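Local coordinates for protein cysteine desulfurase (Thermococcus onnurineus, PDB 5B89) that probably converts L-cysteine to L-alanine with the help of pyridoxal 5'-phosphate, passing the sulfur to a carrier, at residues 168-182 / 196-210. Numbering follows the deposited sequence.
Sequences AEKKIKGAKLVAVQH and LGKIAKDEGAIFVVD. With PLP (pyridoxal-5'-phosphate), chain G.
Ile172 is set as a knob into the hole formed by Leu196, Ile199, Ala200 and Glu203, joining helix 165-172 to helix 193-203. Its CB lies 3.8 Å from Ile199 CG2. The CG2 branch, anti to the backbone N, reaches that same methyl and also Ala200 CA at 3.8 Å, while CD1, at the end of the other branch, meets Ile199 CG2 again at 3.9 Å. The side chains of Ile172 and Ile199 cross at about a right angle. One turn earlier, Ala168 CB rests on Leu196 CD2.

The connection from strand 177-181 through helix 193-203 to strand 206-210 is a beta-alpha-beta crossover, and the two strands lie side by side and parallel in the seven-stranded mixed sheet of the fold-type I PLP enzymes, to which this class-V aminotransferase family belongs. Six backbone bonds tie them, from Ile206 N to Lys176 O at 3.0 Å through to His182 N on Asp210 O. On the face covered by helix 193-203, the edge of the Phe207 ring receives Val178 CG1 in its plane, 3.9 Å from CD1. Val180 CG2 comes obliquely to Phe207 CZ (3.8 Å), and Gly197 CA lies over one ring face, displaced toward the rim, where a side-chain CB on that residue would run into Phe207 CE2. On the other face Leu177 CD1 packs against Val208 CG2, covered by helix 106-117, with Leu117 on Leu177 and Leu110 and Val113 on Val208.

Strand 206-210 ends at the cofactor. Asp210 CG stands anti to the backbone N (chi1 171°), and OD2 approaches the pyridine nitrogen N1 of PLP to 2.6 Å, while OD1 is held by the backbone N of Ala212. An asparagine in its place would probably leave the pyridine nitrogen without its negatively charged mate, so that a protonated ring would be less well stabilised.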
ATOM      1  N   ALA B 168      34.820   5.738  -1.961  1.00 16.11           N
ATOM      2  CA  ALA B 168      33.535   6.457  -2.034  1.00 16.72           C
ATOM      3  C   ALA B 168      33.682   7.879  -2.537  1.00 17.57           C
ATOM      4  O   ALA B 168      32.945   8.346  -3.330  1.00 17.36           O
ATOM      5  CB  ALA B 168      32.853   6.453  -0.690  1.00 16.75           C
ATOM      6  N   GLU B 169      34.727   8.551  -2.071  1.00 18.21           N
ATOM      7  CA  GLU B 169      34.920   9.929  -2.485  1.00 19.54           C
ATOM      8  C   GLU B 169      35.234   9.994  -3.955  1.00 18.80           C
ATOM      9  O   GLU B 169      34.688  10.847  -4.680  1.00 19.61           O
ATOM     10  CB  GLU B 169      36.112  10.478  -1.752  1.00 21.69           C
ATOM     11  CG  GLU B 169      35.977  10.801  -0.314  1.00 29.01           C
ATOM     12  CD  GLU B 169      37.282  11.384   0.260  1.00 39.45           C
ATOM     13  OE1 GLU B 169      38.356  10.782   0.048  1.00 50.16           O
ATOM     14  OE2 GLU B 169      37.223  12.429   0.910  1.00 42.69           O
ATOM     15  N   LYS B 170      36.029   9.074  -4.428  1.00 18.79           N
ATOM     16  CA  LYS B 170      36.349   9.038  -5.816  1.00 23.01           C
ATOM     17  C   LYS B 170      35.169   8.750  -6.680  1.00 22.84           C
ATOM     18  O   LYS B 170      34.987   9.383  -7.656  1.00 25.29           O
ATOM     19  CB  LYS B 170      37.425   8.008  -6.113  1.00 24.68           C
ATOM     20  CG  LYS B 170      38.737   8.393  -5.543  1.00 33.42           C
ATOM     21  CD  LYS B 170      39.769   7.283  -5.514  1.00 39.31           C
ATOM     22  CE  LYS B 170      41.061   7.864  -4.944  1.00 43.50           C
ATOM     23  NZ  LYS B 170      42.093   6.918  -4.454  1.00 49.85           N
ATOM     24  N   LYS B 171      34.372   7.770  -6.307  1.00 20.43           N
ATOM     25  CA  LYS B 171      33.232   7.420  -7.092  1.00 20.61           C
ATOM     26  C   LYS B 171      32.113   8.449  -7.076  1.00 19.43           C
ATOM     27  O   LYS B 171      31.471   8.622  -8.052  1.00 21.07           O
ATOM     28  CB  LYS B 171      32.671   6.090  -6.624  1.00 22.38           C
ATOM     29  CG  LYS B 171      33.616   4.910  -6.831  1.00 26.09           C
ATOM     30  CD  LYS B 171      32.938   3.868  -7.644  1.00 26.27           C
ATOM     31  CE  LYS B 171      33.918   2.858  -8.201  1.00 28.27           C
ATOM     32  NZ  LYS B 171      34.485   1.991  -7.147  1.00 26.01           N
ATOM     33  N   ILE B 172      31.929   9.100  -5.945  1.00 20.07           N
ATOM     34  CA  ILE B 172      30.772  10.027  -5.768  1.00 19.01           C
ATOM     35  C   ILE B 172      31.063  11.364  -6.516  1.00 22.04           C
ATOM     36  O   ILE B 172      30.135  12.020  -6.971  1.00 18.76           O
ATOM     37  CB  ILE B 172      30.465  10.272  -4.312  1.00 18.47           C
ATOM     38  CG1 ILE B 172      29.942   8.932  -3.719  1.00 18.76           C
ATOM     39  CG2 ILE B 172      29.454  11.376  -4.123  1.00 19.44           C
ATOM     40  CD1 ILE B 172      29.812   8.994  -2.205  1.00 18.29           C
ATOM     41  N   LYS B 173      32.348  11.715  -6.679  1.00 21.53           N
ATOM     42  CA  LYS B 173      32.701  12.906  -7.496  1.00 24.10           C
ATOM     43  C   LYS B 173      32.176  12.682  -8.906  1.00 21.28           C
ATOM     44  O   LYS B 173      32.406  11.666  -9.545  1.00 22.20           O
ATOM     45  CB  LYS B 173      34.235  13.117  -7.471  1.00 28.65           C
ATOM     46  CG  LYS B 173      34.686  14.305  -8.373  1.00 35.77           C
ATOM     47  CD  LYS B 173      36.198  14.261  -8.603  1.00 35.45           C
ATOM     48  CE  LYS B 173      36.671  15.382  -9.535  1.00 42.50           C
ATOM     49  NZ  LYS B 173      36.291  16.735  -9.034  1.00 46.55           N
ATOM     50  N   GLY B 174      31.375  13.644  -9.384  1.00 21.89           N
ATOM     51  CA  GLY B 174      30.762  13.499 -10.692  1.00 22.02           C
ATOM     52  C   GLY B 174      29.504  12.642 -10.759  1.00 23.46           C
ATOM     53  O   GLY B 174      28.986  12.446 -11.829  1.00 23.69           O
ATOM     54  N   ALA B 175      29.060  12.076  -9.606  1.00 19.61           N
ATOM     55  CA  ALA B 175      27.857  11.286  -9.685  1.00 16.78           C
ATOM     56  C   ALA B 175      26.594  12.191  -9.706  1.00 15.87           C
ATOM     57  O   ALA B 175      26.577  13.171  -8.997  1.00 16.12           O
ATOM     58  CB  ALA B 175      27.792  10.399  -8.437  1.00 17.71           C
ATOM     59  N   LYS B 176      25.557  11.765 -10.434  1.00 17.02           N
ATOM     60  CA  LYS B 176      24.306  12.454 -10.419  1.00 16.83           C
ATOM     61  C   LYS B 176      23.474  12.103  -9.157  1.00 15.42           C
ATOM     62  O   LYS B 176      22.761  12.972  -8.612  1.00 16.39           O
ATOM     63  CB  LYS B 176      23.534  12.142 -11.689  1.00 18.45           C
ATOM     64  CG  LYS B 176      22.194  12.856 -11.877  1.00 23.42           C
ATOM     65  CD  LYS B 176      22.529  14.173 -12.487  1.00 27.65           C
ATOM     66  CE  LYS B 176      21.269  14.920 -12.833  1.00 30.39           C
ATOM     67  NZ  LYS B 176      21.745  16.193 -13.461  1.00 37.13           N
ATOM     68  N   LEU B 177      23.596  10.844  -8.767  1.00 15.18           N
ATOM     69  CA  LEU B 177      22.756  10.323  -7.650  1.00 14.53           C
ATOM     70  C   LEU B 177      23.583   9.207  -6.996  1.00 14.41           C
ATOM     71  O   LEU B 177      24.237   8.419  -7.658  1.00 14.73           O
ATOM     72  CB  LEU B 177      21.437   9.847  -8.202  1.00 14.34           C
ATOM     73  CG  LEU B 177      20.409   9.327  -7.127  1.00 14.50           C
ATOM     74  CD1 LEU B 177      18.974   9.678  -7.535  1.00 15.87           C
ATOM     75  CD2 LEU B 177      20.540   7.851  -6.874  1.00 15.14           C
ATOM     76  N   VAL B 178      23.415   9.171  -5.687  1.00 14.64           N
ATOM     77  CA  VAL B 178      24.071   8.183  -4.790  1.00 13.54           C
ATOM     78  C   VAL B 178      22.912   7.556  -3.980  1.00 13.04           C
ATOM     79  O   VAL B 178      22.169   8.348  -3.322  1.00 13.07           O
ATOM     80  CB  VAL B 178      25.058   8.809  -3.907  1.00 13.66           C
ATOM     81  CG1 VAL B 178      25.675   7.816  -2.928  1.00 15.66           C
ATOM     82  CG2 VAL B 178      26.232   9.483  -4.657  1.00 14.92           C
ATOM     83  N   ALA B 179      22.831   6.238  -3.978  1.00 13.55           N
ATOM     84  CA  ALA B 179      21.839   5.529  -3.200  1.00 13.17           C
ATOM     85  C   ALA B 179      22.521   4.529  -2.293  1.00 12.87           C
ATOM     86  O   ALA B 179      23.227   3.696  -2.746  1.00 16.54           O
ATOM     87  CB  ALA B 179      20.860   4.825  -4.103  1.00 16.29           C
ATOM     88  N   VAL B 180      22.273   4.629  -1.003  1.00 12.53           N
ATOM     89  CA  VAL B 180      22.889   3.687  -0.076  1.00 13.43           C
ATOM     90  C   VAL B 180      21.941   3.233   1.025  1.00 14.18           C
ATOM     91  O   VAL B 180      21.057   3.922   1.433  1.00 13.45           O
ATOM     92  CB  VAL B 180      24.145   4.254   0.593  1.00 14.36           C
ATOM     93  CG1 VAL B 180      25.163   4.713  -0.464  1.00 16.89           C
ATOM     94  CG2 VAL B 180      23.773   5.384   1.498  1.00 17.05           C
ATOM     95  N   GLN B 181      22.218   2.040   1.515  1.00 13.59           N
ATOM     96  CA  GLN B 181      21.471   1.525   2.607  1.00 14.45           C
ATOM     97  C   GLN B 181      22.145   2.032   3.872  1.00 13.69           C
ATOM     98  O   GLN B 181      23.280   2.186   3.922  1.00 14.03           O
ATOM     99  CB  GLN B 181      21.484   0.000   2.597  1.00 12.77           C
ATOM    100  CG  GLN B 181      22.824  -0.564   2.916  1.00 16.77           C
ATOM    101  CD  GLN B 181      22.991  -2.039   2.613  1.00 20.08           C
ATOM    102  OE1 GLN B 181      22.108  -2.704   2.144  1.00 18.41           O
ATOM    103  NE2 GLN B 181      24.144  -2.526   2.917  1.00 16.07           N
ATOM    104  N   HIS B 182      21.378   2.320   4.887  1.00 11.20           N
ATOM    105  CA  HIS B 182      21.910   2.667   6.157  1.00 12.33           C
ATOM    106  C   HIS B 182      22.502   1.461   6.870  1.00 13.03           C
ATOM    107  O   HIS B 182      23.623   1.510   7.457  1.00 13.70           O
ATOM    108  CB  HIS B 182      20.824   3.342   6.992  1.00 13.68           C
ATOM    109  CG  HIS B 182      21.238   4.022   8.195  1.00 12.88           C
ATOM    110  ND1 HIS B 182      20.352   4.797   8.938  1.00 13.70           N
ATOM    111  CD2 HIS B 182      22.416   4.075   8.879  1.00 13.36           C
ATOM    112  CE1 HIS B 182      20.957   5.314   9.979  1.00 15.00           C
ATOM    113  NE2 HIS B 182      22.211   4.888   9.963  1.00 15.64           N
ATOM    114  N   LEU B 196      28.980   9.642   4.006  1.00 13.70           N
ATOM    115  CA  LEU B 196      28.650   9.451   2.612  1.00 12.93           C
ATOM    116  C   LEU B 196      27.740  10.640   2.167  1.00 14.31           C
ATOM    117  O   LEU B 196      27.888  11.129   1.025  1.00 13.73           O
ATOM    118  CB  LEU B 196      27.918   8.097   2.401  1.00 14.31           C
ATOM    119  CG  LEU B 196      28.841   6.890   2.674  1.00 13.86           C
ATOM    120  CD1 LEU B 196      27.995   5.645   2.776  1.00 16.89           C
ATOM    121  CD2 LEU B 196      29.745   6.722   1.491  1.00 16.97           C
ATOM    122  N   GLY B 197      26.787  11.042   2.992  1.00 14.53           N
ATOM    123  CA  GLY B 197      25.913  12.154   2.674  1.00 13.06           C
ATOM    124  C   GLY B 197      26.670  13.453   2.560  1.00 13.89           C
ATOM    125  O   GLY B 197      26.311  14.283   1.734  1.00 14.92           O
ATOM    126  N   LYS B 198      27.599  13.656   3.426  1.00 12.26           N
ATOM    127  CA  LYS B 198      28.499  14.852   3.348  1.00 14.57           C
ATOM    128  C   LYS B 198      29.219  14.837   2.043  1.00 15.07           C
ATOM    129  O   LYS B 198      29.253  15.884   1.328  1.00 15.74           O
ATOM    130  CB  LYS B 198      29.445  14.963   4.515  1.00 15.52           C
ATOM    131  CG  LYS B 198      30.478  16.093   4.364  1.00 20.50           C
ATOM    132  CD  LYS B 198      31.482  16.065   5.505  1.00 24.51           C
ATOM    133  CE  LYS B 198      32.823  16.856   5.156  1.00 25.40           C
ATOM    134  NZ  LYS B 198      32.488  18.221   4.716  1.00 28.86           N
ATOM    135  N   ILE B 199      29.820  13.768   1.622  1.00 13.39           N
ATOM    136  CA  ILE B 199      30.419  13.625   0.341  1.00 14.04           C
ATOM    137  C   ILE B 199      29.509  13.942  -0.809  1.00 15.38           C
ATOM    138  O   ILE B 199      29.827  14.726  -1.731  1.00 16.45           O
ATOM    139  CB  ILE B 199      31.127  12.271   0.124  1.00 16.93           C
ATOM    140  CG1 ILE B 199      32.207  12.021   1.216  1.00 17.95           C
ATOM    141  CG2 ILE B 199      31.722  12.203  -1.236  1.00 19.47           C
ATOM    142  CD1 ILE B 199      32.680  10.591   1.320  1.00 18.20           C
ATOM    143  N   ALA B 200      28.306  13.362  -0.774  1.00 16.05           N
ATOM    144  CA  ALA B 200      27.356  13.603  -1.859  1.00 13.49           C
ATOM    145  C   ALA B 200      26.944  15.069  -1.840  1.00 12.98           C
ATOM    146  O   ALA B 200      26.841  15.618  -2.988  1.00 15.69           O
ATOM    147  CB  ALA B 200      26.077  12.683  -1.661  1.00 13.73           C
ATOM    148  N   LYS B 201      26.708  15.689  -0.722  1.00 13.65           N
ATOM    149  CA  LYS B 201      26.299  17.114  -0.667  1.00 13.80           C
ATOM    150  C   LYS B 201      27.487  17.970  -1.254  1.00 15.67           C
ATOM    151  O   LYS B 201      27.265  18.889  -2.087  1.00 16.85           O
ATOM    152  CB  LYS B 201      26.066  17.528   0.726  1.00 19.13           C
ATOM    153  CG  LYS B 201      25.877  19.021   0.990  1.00 24.68           C
ATOM    154  CD  LYS B 201      25.665  19.287   2.472  1.00 28.16           C
ATOM    155  CE  LYS B 201      25.160  20.700   2.656  1.00 29.04           C
ATOM    156  NZ  LYS B 201      24.973  20.957   4.107  1.00 37.03           N
ATOM    157  N   ASP B 202      28.668  17.610  -0.825  1.00 14.89           N
ATOM    158  CA  ASP B 202      29.837  18.415  -1.266  1.00 16.22           C
ATOM    159  C   ASP B 202      30.066  18.211  -2.754  1.00 17.25           C
ATOM    160  O   ASP B 202      30.552  19.195  -3.419  1.00 18.54           O
ATOM    161  CB  ASP B 202      31.117  18.033  -0.427  1.00 16.08           C
ATOM    162  CG  ASP B 202      31.038  18.418   1.030  1.00 18.07           C
ATOM    163  OD1 ASP B 202      30.115  19.164   1.454  1.00 19.59           O
ATOM    164  OD2 ASP B 202      31.933  17.981   1.843  1.00 20.96           O
ATOM    165  N   GLU B 203      29.772  17.112  -3.401  1.00 15.21           N
ATOM    166  CA  GLU B 203      29.906  16.882  -4.785  1.00 16.10           C
ATOM    167  C   GLU B 203      28.708  17.209  -5.672  1.00 15.94           C
ATOM    168  O   GLU B 203      28.782  17.021  -6.896  1.00 19.67           O
ATOM    169  CB  GLU B 203      30.382  15.435  -5.031  1.00 19.84           C
ATOM    170  CG  GLU B 203      31.744  15.104  -4.357  1.00 20.00           C
ATOM    171  CD  GLU B 203      32.935  15.989  -4.768  1.00 25.57           C
ATOM    172  OE1 GLU B 203      32.865  16.559  -5.909  1.00 24.20           O
ATOM    173  OE2 GLU B 203      33.910  16.067  -3.932  1.00 26.01           O
ATOM    174  N   GLY B 204      27.622  17.691  -5.059  1.00 17.15           N
ATOM    175  CA  GLY B 204      26.399  17.981  -5.836  1.00 18.53           C
ATOM    176  C   GLY B 204      25.626  16.763  -6.329  1.00 17.74           C
ATOM    177  O   GLY B 204      24.868  16.876  -7.280  1.00 19.26           O
ATOM    178  N   ALA B 205      25.739  15.577  -5.666  1.00 14.11           N
ATOM    179  CA  ALA B 205      24.989  14.390  -6.029  1.00 15.41           C
ATOM    180  C   ALA B 205      23.700  14.350  -5.169  1.00 15.88           C
ATOM    181  O   ALA B 205      23.756  14.651  -3.982  1.00 17.63           O
ATOM    182  CB  ALA B 205      25.831  13.148  -5.697  1.00 15.22           C
ATOM    183  N   ILE B 206      22.627  13.888  -5.766  1.00 14.64           N
ATOM    184  CA  ILE B 206      21.380  13.605  -5.018  1.00 14.31           C
ATOM    185  C   ILE B 206      21.687  12.380  -4.091  1.00 13.36           C
ATOM    186  O   ILE B 206      22.290  11.444  -4.575  1.00 14.80           O
ATOM    187  CB  ILE B 206      20.260  13.330  -5.931  1.00 14.47           C
ATOM    188  CG1 ILE B 206      19.934  14.596  -6.751  1.00 14.62           C
ATOM    189  CG2 ILE B 206      19.002  12.818  -5.120  1.00 13.25           C
ATOM    190  CD1 ILE B 206      19.048  14.296  -7.917  1.00 19.18           C
ATOM    191  N   PHE B 207      21.274  12.482  -2.834  1.00 12.09           N
ATOM    192  CA  PHE B 207      21.533  11.407  -1.835  1.00 12.02           C
ATOM    193  C   PHE B 207      20.200  10.692  -1.389  1.00 11.51           C
ATOM    194  O   PHE B 207      19.377  11.378  -0.813  1.00 12.16           O
ATOM    195  CB  PHE B 207      22.280  12.018  -0.677  1.00 12.05           C
ATOM    196  CG  PHE B 207      22.940  10.973   0.251  1.00 10.85           C
ATOM    197  CD1 PHE B 207      23.785  10.004  -0.258  1.00 14.59           C
ATOM    198  CD2 PHE B 207      22.661  11.024   1.604  1.00 12.31           C
ATOM    199  CE1 PHE B 207      24.384   9.090   0.633  1.00 14.14           C
ATOM    200  CE2 PHE B 207      23.217  10.130   2.478  1.00 12.24           C
ATOM    201  CZ  PHE B 207      24.098   9.184   2.016  1.00 12.57           C
ATOM    202  N   VAL B 208      20.177   9.454  -1.676  1.00 10.89           N
ATOM    203  CA  VAL B 208      19.024   8.581  -1.361  1.00 10.08           C
ATOM    204  C   VAL B 208      19.435   7.568  -0.312  1.00 10.95           C
ATOM    205  O   VAL B 208      20.420   6.839  -0.504  1.00 11.82           O
ATOM    206  CB  VAL B 208      18.577   7.899  -2.597  1.00 10.51           C
ATOM    207  CG1 VAL B 208      17.342   6.994  -2.363  1.00 12.15           C
ATOM    208  CG2 VAL B 208      18.260   8.828  -3.765  1.00 12.39           C
ATOM    209  N   VAL B 209      18.636   7.490   0.753  1.00 10.60           N
ATOM    210  CA  VAL B 209      18.978   6.602   1.891  1.00 10.42           C
ATOM    211  C   VAL B 209      17.838   5.512   2.009  1.00 10.94           C
ATOM    212  O   VAL B 209      16.665   5.866   2.200  1.00 11.41           O
ATOM    213  CB  VAL B 209      19.137   7.312   3.202  1.00 10.80           C
ATOM    214  CG1 VAL B 209      19.474   6.380   4.337  1.00 11.34           C
ATOM    215  CG2 VAL B 209      20.228   8.380   3.090  1.00 12.65           C
ATOM    216  N   ASP B 210      18.229   4.257   1.969  1.00  9.91           N
ATOM    217  CA  ASP B 210      17.347   3.123   2.294  1.00 10.97           C
ATOM    218  C   ASP B 210      17.512   2.863   3.765  1.00 10.48           C
ATOM    219  O   ASP B 210      18.528   2.251   4.218  1.00 12.23           O
ATOM    220  CB  ASP B 210      17.702   1.876   1.450  1.00 10.39           C
ATOM    221  CG  ASP B 210      16.974   0.570   1.860  1.00 13.66           C
ATOM    222  OD1 ASP B 210      16.245   0.657   2.867  1.00 13.39           O
ATOM    223  OD2 ASP B 210      17.290  -0.499   1.254  1.00 16.09           O
TER
HETATM  224  N1  PLP G 400      15.964  -2.513   2.152  1.00 20.50           N
HETATM  225  C2  PLP G 400      16.468  -3.089   3.278  1.00 24.78           C
HETATM  226  C2A PLP G 400      17.855  -2.748   3.776  1.00 28.80           C
HETATM  227  C3  PLP G 400      15.652  -4.039   3.918  1.00 26.38           C
HETATM  228  O3  PLP G 400      16.103  -4.639   5.048  1.00 33.10           O
HETATM  229  C4  PLP G 400      14.342  -4.297   3.439  1.00 27.53           C
HETATM  230  C4A PLP G 400      13.502  -5.419   4.168  1.00 34.01           C
HETATM  231  C5  PLP G 400      13.887  -3.579   2.303  1.00 21.39           C
HETATM  232  C6  PLP G 400      14.711  -2.695   1.642  1.00 23.74           C
HETATM  233  C5A PLP G 400      12.496  -3.892   1.758  1.00 24.25           C
HETATM  234  O4P PLP G 400      11.498  -3.451   2.729  1.00 15.48           O
HETATM  235  P   PLP G 400      10.054  -3.807   2.297  1.00 12.13           P
HETATM  236  O1P PLP G 400       9.252  -3.370   3.427  1.00 15.64           O
HETATM  237  O2P PLP G 400      10.043  -5.328   2.127  1.00 17.09           O
HETATM  238  O3P PLP G 400       9.777  -3.151   1.027  1.00 11.67           O
HETATM  239  O   HOH W   1      31.385  16.397  -8.072  1.00 23.21           O
HETATM  240  O   HOH W   2      28.399  15.246  -8.962  1.00 32.64           O
HETATM  241  O   HOH W   3      22.952  15.689  -8.983  1.00 19.42           O